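Local coordinates for glycerate dehydrogenase (Bacillus sp. 5mfcol3.1, PDB 6P2I), which reduces acyclic imino acids made in situ by a partner oxidase, probably by asymmetric hydride transfer from NADPH, at residues R41-D46 against K62-K67; C94-K99 against M287-E292; S138-K143 against F164-I169; A204-I209 against G230-E235. One frame throughout, in Å; residues are numbered along the deposited sequence. Where two conformers were deposited one is given.

Interaction 1 (R41-D46 against K62-K67); sequences RLSSTD and KISRLK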
# COMPACT_ATOMS: atom_id res chain seq x y z
N ARG A 41 14.30 31.35 25.14
CA ARG A 41 14.43 29.97 25.58
C ARG A 41 15.77 29.40 25.15
O ARG A 41 16.43 28.70 25.93
CB ARG A 41 13.29 29.12 25.03
CG ARG A 41 11.94 29.49 25.60
CD ARG A 41 10.79 28.96 24.76
NE ARG A 41 9.52 29.49 25.25
CZ ARG A 41 8.33 29.08 24.84
NH1 ARG A 41 8.22 28.10 23.94
NH2 ARG A 41 7.23 29.63 25.35
N LEU A 42 16.21 29.72 23.93
CA LEU A 42 17.50 29.24 23.47
C LEU A 42 18.64 29.83 24.28
O LEU A 42 19.65 29.16 24.51
CB LEU A 42 17.67 29.55 21.98
CG LEU A 42 16.77 28.69 21.08
CD1 LEU A 42 16.62 29.33 19.69
CD2 LEU A 42 17.27 27.25 20.96
N SER A 43 18.50 31.07 24.73
CA SER A 43 19.56 31.74 25.48
C SER A 43 19.55 31.41 26.97
O SER A 43 20.47 31.85 27.68
CB SER A 43 19.47 33.25 25.29
OG SER A 43 19.59 33.61 23.92
N SER A 44 18.56 30.67 27.45
CA SER A 44 18.44 30.34 28.86
C SER A 44 18.79 28.89 29.15
O SER A 44 18.50 28.38 30.24
CB SER A 44 17.03 30.66 29.35
OG SER A 44 16.72 32.03 29.12
N THR A 45 19.42 28.21 28.19
CA THR A 45 19.65 26.78 28.29
C THR A 45 21.03 26.45 27.75
O THR A 45 21.64 27.23 27.01
CB THR A 45 18.54 26.01 27.54
OG1 THR A 45 18.54 24.64 27.95
CG2 THR A 45 18.73 26.09 26.02
N ASP A 46 21.54 25.29 28.15
CA ASP A 46 22.81 24.81 27.63
C ASP A 46 22.63 23.85 26.47
O ASP A 46 23.37 23.94 25.48
CB ASP A 46 23.60 24.15 28.76
CG ASP A 46 23.76 25.05 29.95
OD1 ASP A 46 24.44 26.10 29.82
OD2 ASP A 46 23.17 24.74 31.01
N LYS A 62 21.68 36.73 18.20
CA LYS A 62 21.17 37.25 19.46
C LYS A 62 21.20 36.22 20.58
O LYS A 62 20.84 36.54 21.72
CB LYS A 62 19.75 37.77 19.28
CG LYS A 62 19.64 38.96 18.33
CD LYS A 62 18.20 39.25 17.94
CE LYS A 62 18.12 40.40 16.95
NZ LYS A 62 16.75 40.58 16.40
N ILE A 63 21.61 34.99 20.30
CA ILE A 63 21.61 33.91 21.27
C ILE A 63 22.90 33.93 22.08
O ILE A 63 23.98 34.20 21.54
CB ILE A 63 21.42 32.56 20.56
CG1 ILE A 63 19.99 32.45 20.01
CG2 ILE A 63 21.73 31.38 21.49
CD1 ILE A 63 19.74 31.21 19.19
N SER A 64 22.78 33.65 23.37
CA SER A 64 23.93 33.43 24.23
C SER A 64 23.74 32.12 24.98
O SER A 64 22.68 31.49 24.91
CB SER A 64 24.14 34.60 25.21
OG SER A 64 23.04 34.72 26.09
N ARG A 65 24.80 31.70 25.67
CA ARG A 65 24.85 30.53 26.55
C ARG A 65 24.74 29.20 25.81
O ARG A 65 25.53 28.28 26.07
CB ARG A 65 23.75 30.61 27.62
CG ARG A 65 23.72 29.40 28.53
CD ARG A 65 22.72 29.57 29.66
NE ARG A 65 22.59 28.36 30.47
CZ ARG A 65 21.81 28.26 31.53
NH1 ARG A 65 21.07 29.30 31.91
NH2 ARG A 65 21.76 27.12 32.22
N LEU A 66 23.77 29.08 24.90
CA LEU A 66 23.49 27.81 24.22
C LEU A 66 24.76 27.20 23.62
O LEU A 66 25.52 27.87 22.93
CB LEU A 66 22.46 28.06 23.10
CG LEU A 66 22.06 26.83 22.28
CD1 LEU A 66 21.34 25.83 23.18
CD2 LEU A 66 21.19 27.26 21.11
N LYS A 67 24.95 25.90 23.86
CA LYS A 67 26.10 25.20 23.29
C LYS A 67 25.73 24.05 22.37
O LYS A 67 26.56 23.67 21.54
CB LYS A 67 27.01 24.65 24.41
CG LYS A 67 27.76 25.73 25.19
CD LYS A 67 28.53 26.65 24.27
CE LYS A 67 29.67 25.90 23.59
NZ LYS A 67 30.34 26.72 22.53
O HOH W 1 21.98 33.90 28.30
O HOH W 2 21.02 32.24 31.03
O HOH W 3 19.85 36.34 24.31
O HOH W 4 26.21 26.55 28.04
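Leu42 gives each of its end methyls a different partner: CD1 meets CD1 of Ile63 at 3.7 Å, while CD2 packs on CD2 of Leu66. Next, Ser43 turns OG back beside its own nitrogen (chi1 -60°), and that oxygen accepts Ser64 N at 3.2 Å. The hydroxyl is also hydrogen-bonded to Ile39 O, one turn back in the same helix, and a water ties it to Lys62 O. Ser43 CA sends its hydrogen at Ser64 O, 3.2 Å away. Here the chain passes from helix 35-43 toward strand 47-50, against the loop that feeds strand 68-71. The two strands are parallel neighbours, joined through helix 57-60 in a beta-alpha-beta crossover of the five-stranded sheet. Ser44 O hangs 3.2 Å above the plane of the Arg65 guanidinium, toward its rim. Thr45 places O against Arg65 CG and its CG2 methyl alongside CD1 of Leu66. At Asp46 the extended Arg65 takes hold side-on, NE to OD1 and NH2 to OD2, both 3.0 Å. Both nitrogens stand above the carboxylate, whose plane is turned 52° from the guanidinium. OD2 also takes Lys2 N. An alanine at Asp46 would probably leave the Arg65 guanidinium without its charged mate and freer to swing. The backbone of Asp46 adds a bond of its own, O accepting Lys67 N at 3.0 Å.

Interaction 2 (C94-K99 against M287-E292); sequences CPQYSK and MYELIE. With DAR (D-arginine), chain D; NAP (NADP nicotinamide-adenine-dinucleotide phosphate), chain C.
The active-site loop that leads from strand 90-92 into helix 99-114 is held from behind by Glu289 of helix 280-298, which reaches the backbone of Gln96 and Tyr97. The glutamate runs out straight beyond CG (chi2 -177°) and brings its carboxylate up to the loop. OE2 accepts Gln96 N at 2.8 Å through its syn lone pair. OE1 adds two weak bonds, from Gln96 N at 3.4 Å and Tyr97 N at 3.2 Å. Around these bonds the carboxylate is packed by carbon: Pro95 CD lies 3.4 Å from OE2, and Cys94 CB 3.2 Å from OE1. OE1 also sits at the edge of the Tyr97 ring, next to CD1, with ring and carboxylate planes 78° apart. An alanine at Glu289 would probably leave the amides of Gln96 and Tyr97 without these acceptors and the loop freer to shift. Tyr97 carries its phenol to the bound D-arginine, whose NH1 appears to donate to OH, although the position of that oxygen is doubtful. Ser98 OG lies 3.1 Å from C5N of the nicotinamide ring. Gln96 to Lys99 form a type I beta turn at the start of helix 99-114. Such a loop, lining both the nicotinamide and the amino-acid pocket and backed by the C-terminal helix, fits the interdomain cleft of the D-2-hydroxyacid dehydrogenase fold.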
# COMPACT_ATOMS: atom_id res chain seq x y z
N CYS A 94 18.10 13.60 14.88
CA CYS A 94 17.74 12.23 15.19
C CYS A 94 17.63 11.52 13.85
O CYS A 94 16.66 11.75 13.10
CB CYS A 94 16.43 12.14 15.98
SG CYS A 94 16.60 12.94 17.62
N PRO A 95 18.61 10.71 13.48
CA PRO A 95 18.83 10.41 12.06
C PRO A 95 18.09 9.22 11.49
O PRO A 95 17.99 9.13 10.26
CB PRO A 95 20.33 10.15 12.00
CG PRO A 95 20.66 9.59 13.34
CD PRO A 95 19.76 10.31 14.31
N GLN A 96 17.65 8.27 12.31
CA GLN A 96 17.13 7.02 11.74
C GLN A 96 15.77 6.58 12.28
O GLN A 96 15.23 5.58 11.79
CB GLN A 96 18.14 5.88 11.96
CG GLN A 96 19.53 6.18 11.45
CD GLN A 96 20.39 4.93 11.30
OE1 GLN A 96 19.87 3.81 11.18
NE2 GLN A 96 21.70 5.12 11.27
N TYR A 97 15.19 7.31 13.24
CA TYR A 97 14.01 6.82 13.94
C TYR A 97 12.87 6.46 13.00
O TYR A 97 12.11 5.53 13.29
CB TYR A 97 13.53 7.87 14.96
CG TYR A 97 12.98 9.14 14.33
CD1 TYR A 97 13.82 10.16 13.89
CD2 TYR A 97 11.61 9.32 14.18
CE1 TYR A 97 13.31 11.31 13.29
CE2 TYR A 97 11.09 10.46 13.58
CZ TYR A 97 11.95 11.44 13.14
OH TYR A 97 11.42 12.57 12.55
N SER A 98 12.71 7.19 11.89
CA SER A 98 11.50 7.02 11.09
C SER A 98 11.70 6.22 9.81
O SER A 98 10.74 6.06 9.06
CB SER A 98 10.90 8.38 10.72
OG SER A 98 11.64 8.98 9.67
N LYS A 99 12.91 5.73 9.54
CA LYS A 99 13.18 5.26 8.18
C LYS A 99 12.29 4.09 7.78
O LYS A 99 11.86 4.01 6.62
CB LYS A 99 14.66 4.92 7.99
CG LYS A 99 15.24 3.73 8.75
CD LYS A 99 16.75 3.63 8.46
CE LYS A 99 17.39 2.44 9.18
NZ LYS A 99 18.79 2.18 8.73
N MET A 287 12.72 8.84 20.66
CA MET A 287 13.11 9.11 22.04
C MET A 287 14.47 8.51 22.35
O MET A 287 15.29 9.14 23.03
CB MET A 287 12.06 8.56 23.00
CG MET A 287 10.66 9.15 22.82
SD MET A 287 10.60 10.93 23.10
CE MET A 287 10.70 11.60 21.44
N TYR A 288 14.73 7.29 21.86
CA TYR A 288 16.04 6.68 22.10
C TYR A 288 17.15 7.52 21.48
O TYR A 288 18.23 7.66 22.07
CB TYR A 288 16.11 5.26 21.53
CG TYR A 288 15.07 4.26 22.01
CD1 TYR A 288 14.47 4.37 23.24
CD2 TYR A 288 14.73 3.17 21.21
CE1 TYR A 288 13.53 3.43 23.68
CE2 TYR A 288 13.80 2.23 21.62
CZ TYR A 288 13.20 2.36 22.85
OH TYR A 288 12.27 1.42 23.25
N GLU A 289 16.91 8.07 20.28
CA GLU A 289 17.92 8.89 19.62
C GLU A 289 18.13 10.21 20.35
O GLU A 289 19.27 10.65 20.53
CB GLU A 289 17.53 9.16 18.16
CG GLU A 289 17.75 7.93 17.27
CD GLU A 289 17.45 8.16 15.80
OE1 GLU A 289 16.62 9.03 15.47
OE2 GLU A 289 18.03 7.44 14.96
N LEU A 290 17.05 10.85 20.78
CA LEU A 290 17.16 12.07 21.56
C LEU A 290 18.01 11.84 22.81
O LEU A 290 18.90 12.65 23.13
CB LEU A 290 15.76 12.55 21.95
CG LEU A 290 15.72 13.65 23.01
CD1 LEU A 290 16.39 14.91 22.50
CD2 LEU A 290 14.29 13.92 23.40
N ILE A 291 17.76 10.74 23.51
CA ILE A 291 18.49 10.45 24.74
C ILE A 291 19.93 10.10 24.43
O ILE A 291 20.85 10.49 25.16
CB ILE A 291 17.78 9.34 25.54
CG1 ILE A 291 16.48 9.88 26.14
CG2 ILE A 291 18.68 8.76 26.62
CD1 ILE A 291 15.48 8.81 26.53
N GLU A 292 20.16 9.36 23.34
CA GLU A 292 21.52 9.04 22.96
C GLU A 292 22.31 10.29 22.61
O GLU A 292 23.49 10.40 22.95
CB GLU A 292 21.54 8.07 21.78
CG GLU A 292 22.93 7.77 21.30
CD GLU A 292 22.96 6.70 20.23
OE1 GLU A 292 21.87 6.38 19.70
OE2 GLU A 292 24.06 6.19 19.92
N DAR D . 10.10 16.18 8.84
CA DAR D . 10.30 14.80 9.29
CB DAR D . 9.20 14.36 10.28
CG DAR D . 9.19 15.17 11.57
CD DAR D . 8.40 14.47 12.67
NE DAR D . 8.43 15.11 13.99
CZ DAR D . 8.92 14.48 15.05
NH1 DAR D . 9.80 13.48 14.90
NH2 DAR D . 8.56 14.83 16.29
C DAR D . 11.70 14.62 9.85
O DAR D . 11.96 13.79 10.74
OXT DAR D . 12.59 15.32 9.37
PA NAP C . 20.12 10.80 4.42
O1A NAP C . 20.96 12.02 4.74
O2A NAP C . 20.47 9.48 5.04
O5B NAP C . 20.13 10.61 2.84
C5B NAP C . 20.03 11.72 1.96
C4B NAP C . 20.30 11.21 0.55
O4B NAP C . 20.10 12.30 -0.35
C3B NAP C . 21.74 10.74 0.36
O3B NAP C . 21.78 9.71 -0.65
C2B NAP C . 22.43 11.97 -0.19
O2B NAP C . 23.59 11.65 -0.96
C1B NAP C . 21.32 12.49 -1.08
N9A NAP C . 21.54 13.89 -1.45
C8A NAP C . 21.80 14.92 -0.61
N7A NAP C . 21.97 16.07 -1.32
C5A NAP C . 21.83 15.75 -2.62
C6A NAP C . 21.88 16.49 -3.90
N6A NAP C . 22.14 17.82 -3.92
N1A NAP C . 21.67 15.78 -5.03
C2A NAP C . 21.41 14.45 -5.02
N3A NAP C . 21.35 13.71 -3.90
C4A NAP C . 21.55 14.32 -2.70
O3 NAP C . 18.60 11.25 4.71
PN NAP C . 17.35 10.31 5.10
O1N NAP C . 17.46 9.86 6.53
O2N NAP C . 17.16 9.25 4.03
O5D NAP C . 16.16 11.39 5.03
C5D NAP C . 15.88 12.07 3.80
C4D NAP C . 14.79 13.11 4.00
O4D NAP C . 13.57 12.46 4.35
C3D NAP C . 15.02 14.05 5.18
O3D NAP C . 15.90 15.13 4.86
C2D NAP C . 13.61 14.51 5.51
O2D NAP C . 13.35 15.76 4.86
C1D NAP C . 12.70 13.40 4.96
N1N NAP C . 11.93 12.78 6.04
C2N NAP C . 10.59 12.75 5.96
C3N NAP C . 9.83 12.18 6.98
C7N NAP C . 8.32 12.19 6.89
O7N NAP C . 7.66 11.98 7.90
N7N NAP C . 7.72 12.47 5.72
C4N NAP C . 10.48 11.64 8.09
C5N NAP C . 11.87 11.69 8.15
C6N NAP C . 12.58 12.26 7.10
P2B NAP C . 25.05 11.46 -0.32
O1X NAP C . 25.32 12.71 0.49
O2X NAP C . 24.95 10.23 0.55
O3X NAP C . 25.93 11.25 -1.53

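Interaction 3 (S138-K143 against F164-I169); sequences SEIRDK and FQMKVI. With EDO (1,2-ethanediol), chain E.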
# COMPACT_ATOMS: atom_id res chain seq x y z
N SER A 138 -1.47 -1.30 -12.59
CA SER A 138 -0.22 -1.97 -12.90
C SER A 138 0.30 -2.66 -11.65
O SER A 138 0.26 -2.10 -10.55
CB SER A 138 0.83 -0.98 -13.42
OG SER A 138 0.53 -0.56 -14.73
N GLU A 139 0.79 -3.89 -11.82
CA GLU A 139 1.56 -4.52 -10.76
C GLU A 139 2.88 -3.78 -10.61
O GLU A 139 3.46 -3.33 -11.60
CB GLU A 139 1.83 -5.99 -11.08
CG GLU A 139 0.56 -6.83 -11.01
CD GLU A 139 0.65 -8.17 -11.71
OE1 GLU A 139 -0.42 -8.75 -11.99
OE2 GLU A 139 1.77 -8.67 -11.99
N ILE A 140 3.34 -3.64 -9.37
CA ILE A 140 4.65 -3.01 -9.18
C ILE A 140 5.80 -3.99 -9.35
O ILE A 140 6.93 -3.56 -9.60
CB ILE A 140 4.74 -2.28 -7.81
CG1 ILE A 140 4.84 -3.25 -6.62
CG2 ILE A 140 3.58 -1.29 -7.66
CD1 ILE A 140 5.10 -2.48 -5.25
N ARG A 141 5.54 -5.30 -9.26
CA ARG A 141 6.62 -6.25 -9.50
C ARG A 141 7.18 -6.05 -10.90
O ARG A 141 6.43 -5.81 -11.86
CB ARG A 141 6.12 -7.69 -9.31
CG ARG A 141 7.17 -8.74 -9.66
CD ARG A 141 6.65 -10.15 -9.47
NE ARG A 141 7.60 -11.15 -9.95
CZ ARG A 141 8.10 -12.13 -9.20
NH1 ARG A 141 7.74 -12.25 -7.93
NH2 ARG A 141 8.96 -13.00 -9.73
N ASP A 142 8.50 -6.10 -11.01
CA ASP A 142 9.28 -5.98 -12.24
C ASP A 142 9.31 -4.56 -12.79
O ASP A 142 9.91 -4.34 -13.86
CB ASP A 142 8.80 -6.94 -13.35
CG ASP A 142 9.20 -8.38 -13.08
OD1 ASP A 142 10.19 -8.59 -12.34
OD2 ASP A 142 8.53 -9.29 -13.61
N LYS A 143 8.69 -3.59 -12.12
CA LYS A 143 8.78 -2.21 -12.57
C LYS A 143 10.06 -1.58 -12.04
O LYS A 143 10.73 -2.10 -11.15
CB LYS A 143 7.58 -1.40 -12.09
CG LYS A 143 6.24 -1.98 -12.57
CD LYS A 143 6.11 -1.86 -14.08
CE LYS A 143 4.79 -2.47 -14.55
NZ LYS A 143 4.67 -3.89 -14.11
N PHE A 164 10.22 -6.99 -3.35
CA PHE A 164 9.08 -6.99 -4.26
C PHE A 164 9.48 -7.41 -5.67
O PHE A 164 8.60 -7.50 -6.54
CB PHE A 164 8.43 -5.61 -4.34
CG PHE A 164 7.13 -5.48 -3.61
CD1 PHE A 164 5.97 -6.03 -4.12
CD2 PHE A 164 7.06 -4.75 -2.43
CE1 PHE A 164 4.78 -5.88 -3.45
CE2 PHE A 164 5.87 -4.60 -1.76
CZ PHE A 164 4.72 -5.16 -2.27
N GLN A 165 10.76 -7.68 -5.91
CA GLN A 165 11.28 -7.97 -7.24
C GLN A 165 11.00 -6.81 -8.20
O GLN A 165 10.33 -6.96 -9.22
CB GLN A 165 10.74 -9.30 -7.78
CG GLN A 165 11.14 -10.52 -6.96
CD GLN A 165 12.64 -10.74 -6.93
OE1 GLN A 165 13.24 -10.80 -5.86
NE2 GLN A 165 13.25 -10.86 -8.10
N MET A 166 11.51 -5.65 -7.83
CA MET A 166 11.52 -4.46 -8.67
C MET A 166 12.95 -4.18 -9.11
O MET A 166 13.90 -4.65 -8.50
CB MET A 166 10.95 -3.25 -7.93
CG MET A 166 9.54 -3.48 -7.43
SD MET A 166 8.91 -2.17 -6.43
CE MET A 166 8.65 -0.93 -7.68
N LYS A 167 13.09 -3.41 -10.19
CA LYS A 167 14.39 -2.88 -10.59
C LYS A 167 14.57 -1.54 -9.88
O LYS A 167 13.71 -0.67 -10.00
CB LYS A 167 14.49 -2.70 -12.10
CG LYS A 167 13.65 -3.70 -12.88
CD LYS A 167 14.38 -4.21 -14.11
CE LYS A 167 13.61 -5.36 -14.76
NZ LYS A 167 14.37 -5.95 -15.89
N VAL A 168 15.65 -1.40 -9.13
CA VAL A 168 15.88 -0.19 -8.33
C VAL A 168 17.01 0.60 -8.95
O VAL A 168 18.13 0.09 -9.10
CB VAL A 168 16.20 -0.53 -6.87
CG1 VAL A 168 16.33 0.76 -6.05
CG2 VAL A 168 15.11 -1.44 -6.30
N ILE A 169 16.73 1.85 -9.32
CA ILE A 169 17.75 2.79 -9.73
C ILE A 169 17.68 4.00 -8.80
O ILE A 169 16.72 4.17 -8.04
CB ILE A 169 17.63 3.20 -11.22
CG1 ILE A 169 16.38 4.06 -11.45
CG2 ILE A 169 17.64 1.96 -12.14
CD1 ILE A 169 16.17 4.45 -12.91
C1 EDO E . 7.10 -10.69 -5.15
O1 EDO E . 6.45 -9.54 -5.71
C2 EDO E . 6.11 -11.86 -5.10
O2 EDO E . 5.87 -12.32 -6.43
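Phe164 offers one ring face to Ile140, whose CD1 stands over its centre in a CH-pi contact, 3.8 Å from the centroid and 8° off the normal. The pair sits in a beta-alpha-beta unit of the Rossmann domain: segment 138-143 leads into strand 144-148, helix 152-163 follows, and segment 164-169 runs into strand 167-171 beside the first. Phe107 of helix 99-114 also meets the Phe164 ring, nearly parallel to it. Phe164 O lies 3.6 Å from CG of Arg141, and an ethanediol molecule, probably from the crystallisation liquor, donates to the same oxygen. Gln165, with positive phi, is the C-prime residue of the Schellman motif that ends the helix. Its carbonyl oxygen faces the other segment and accepts Asp142 N at 2.7 Å, which ties the type II beta turn from Ile140 to Lys143 to the helix end. Met166 folds its thioether over that turn: CG comes 3.4 Å from Ile140 O, SD packs on Ile140 CD1, and CB lies 3.4 Å from Lys143 O. This turn belongs to the dimer interface, because Glu104 of the second subunit accepts the backbone nitrogens of Ile140 and Arg141. Lys143 is tied down on both sides of that boundary, its NZ donating to Glu139 O at 2.8 Å and forming a salt bridge with Glu281 of the second subunit. Lys167 begins the strand: its N donates to Lys143 O at 2.9 Å, and its CG rests 3.8 Å from that same oxygen.

Interaction 4 (A204-I209 against G230-E235); sequences ADTEII and GNLIDE
Glu207 and Asn231 bring the flat groups of this contact together, lying side by side and pointing the same way. Carboxylate and amide planes are 71° apart, so the two do not stack; the touch is by OE1 of Glu207 against CB of Asn231, 3.7 Å away. The other oxygen, OE2, is in a salt bridge with Arg202. A third flat group, the carboxylate of Asp234, is turned to Ala237 N, which OD1 accepts as the N-cap of helix 235-243, and it is CB of Asp234 that meets CG2 of Ile208 at 3.8 Å. Ile208 supplies a backbone bond to the contact. It stands at the third position of a type II beta turn from Thr206 to Ile209, with positive phi (55°), and its N donates to Asn231 O at 2.9 Å in the carbonyl plane. Its CD1 then bends over the same residue, 3.4 Å from Asn231 O, and also reaches Ile233 O. On the buried side, Leu232 CD2 lies alongside Thr206, 3.4 Å from its O and 3.5 Å from its OG1. That hydroxyl is hydrogen-bonded to Pro201 O and Asn203 N, and the Thr206 side chain touches the bound NADP. The contact thus pins together the loops that follow the parallel neighbours 195-198 and 223-226 of the Rossmann sheet, just ahead of helices 212-215 and 235-243.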
# COMPACT_ATOMS: atom_id res chain seq x y z
N ALA A 204 19.45 24.75 -0.21
CA ALA A 204 19.56 25.64 -1.35
C ALA A 204 19.87 24.89 -2.64
O ALA A 204 19.44 25.30 -3.72
CB ALA A 204 20.62 26.71 -1.08
N ASP A 205 20.59 23.77 -2.55
CA ASP A 205 20.96 22.99 -3.73
C ASP A 205 19.80 22.15 -4.25
O ASP A 205 19.69 21.94 -5.47
CB ASP A 205 22.15 22.08 -3.42
CG ASP A 205 23.39 22.85 -3.03
OD1 ASP A 205 23.48 24.06 -3.33
OD2 ASP A 205 24.29 22.23 -2.41
N THR A 206 18.95 21.64 -3.37
CA THR A 206 17.92 20.69 -3.77
C THR A 206 16.54 21.32 -3.93
O THR A 206 15.62 20.63 -4.38
CB THR A 206 17.84 19.54 -2.76
OG1 THR A 206 17.43 20.06 -1.49
CG2 THR A 206 19.20 18.89 -2.61
N GLU A 207 16.36 22.59 -3.57
CA GLU A 207 15.08 23.23 -3.80
C GLU A 207 14.76 23.22 -5.29
O GLU A 207 15.61 23.57 -6.12
CB GLU A 207 15.10 24.67 -3.27
CG GLU A 207 14.99 24.72 -1.76
CD GLU A 207 13.97 25.72 -1.28
OE1 GLU A 207 12.96 25.92 -1.99
OE2 GLU A 207 14.19 26.31 -0.20
N ILE A 208 13.54 22.80 -5.63
CA ILE A 208 13.07 22.70 -7.01
C ILE A 208 14.03 21.85 -7.83
O ILE A 208 14.35 22.19 -8.98
CB ILE A 208 12.89 24.09 -7.65
CG1 ILE A 208 12.37 25.10 -6.63
CG2 ILE A 208 11.91 24.00 -8.82
CD1 ILE A 208 10.93 24.90 -6.25
N ILE A 209 14.51 20.75 -7.25
CA ILE A 209 15.35 19.85 -8.03
C ILE A 209 14.55 19.18 -9.14
O ILE A 209 15.08 18.90 -10.22
CB ILE A 209 16.04 18.81 -7.12
CG1 ILE A 209 17.18 18.12 -7.87
CG2 ILE A 209 15.03 17.81 -6.56
CD1 ILE A 209 17.86 17.01 -7.08
N GLY A 230 7.74 19.60 0.05
CA GLY A 230 7.09 19.96 -1.20
C GLY A 230 7.94 20.87 -2.06
O GLY A 230 7.86 20.83 -3.29
N ASN A 231 8.80 21.68 -1.43
CA ASN A 231 9.68 22.63 -2.09
C ASN A 231 10.74 21.97 -2.97
O ASN A 231 11.43 22.68 -3.71
CB ASN A 231 10.36 23.49 -1.03
CG ASN A 231 9.42 23.86 0.09
OD1 ASN A 231 9.11 23.04 0.97
ND2 ASN A 231 8.93 25.10 0.05
N LEU A 232 10.89 20.65 -2.90
CA LEU A 232 11.83 19.96 -3.78
C LEU A 232 11.33 19.93 -5.22
O LEU A 232 12.12 19.66 -6.13
CB LEU A 232 12.05 18.52 -3.30
CG LEU A 232 12.68 18.36 -1.92
CD1 LEU A 232 12.70 16.92 -1.53
CD2 LEU A 232 14.10 18.92 -1.92
N ILE A 233 10.05 20.18 -5.43
CA ILE A 233 9.41 20.06 -6.74
C ILE A 233 8.94 21.44 -7.18
O ILE A 233 8.51 22.25 -6.35
CB ILE A 233 8.21 19.09 -6.69
CG1 ILE A 233 8.62 17.76 -6.04
CG2 ILE A 233 7.63 18.89 -8.09
CD1 ILE A 233 7.47 16.78 -5.89
N ASP A 234 9.03 21.71 -8.49
CA ASP A 234 8.27 22.81 -9.06
C ASP A 234 6.79 22.45 -8.94
O ASP A 234 6.24 21.77 -9.81
CB ASP A 234 8.67 23.06 -10.52
CG ASP A 234 7.99 24.29 -11.13
OD1 ASP A 234 6.84 24.62 -10.75
OD2 ASP A 234 8.62 24.92 -12.00
N GLU A 235 6.15 22.89 -7.85
CA GLU A 235 4.82 22.39 -7.54
C GLU A 235 3.78 22.85 -8.54
O GLU A 235 2.83 22.11 -8.82
CB GLU A 235 4.43 22.82 -6.13
CG GLU A 235 3.29 22.03 -5.55
CD GLU A 235 3.01 22.43 -4.12
OE1 GLU A 235 3.47 21.69 -3.22
OE2 GLU A 235 2.37 23.48 -3.92

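How the interactions relate
Interaction 1 comes first along the chain and belongs to the five-stranded sheet of the substrate-side domain. Interactions 3 and 4 follow one another around the seven-stranded Rossmann sheet, in the loops and strand ends of that domain, their centres 26 Å apart, one at the dimer-facing side and the other at a cofactor-touching loop. Interaction 2 spans both, since its segments 94-99 and 287-292 enclose the whole nucleotide-binding stretch, and it lies at the cleft with D-arginine and the nicotinamide. Interactions 1 and 3 are the farthest apart, with centres 50 Å from each other on opposite sides of the chain's centre. None of the four touches another; they lie in separate parts of a two-domain enzyme.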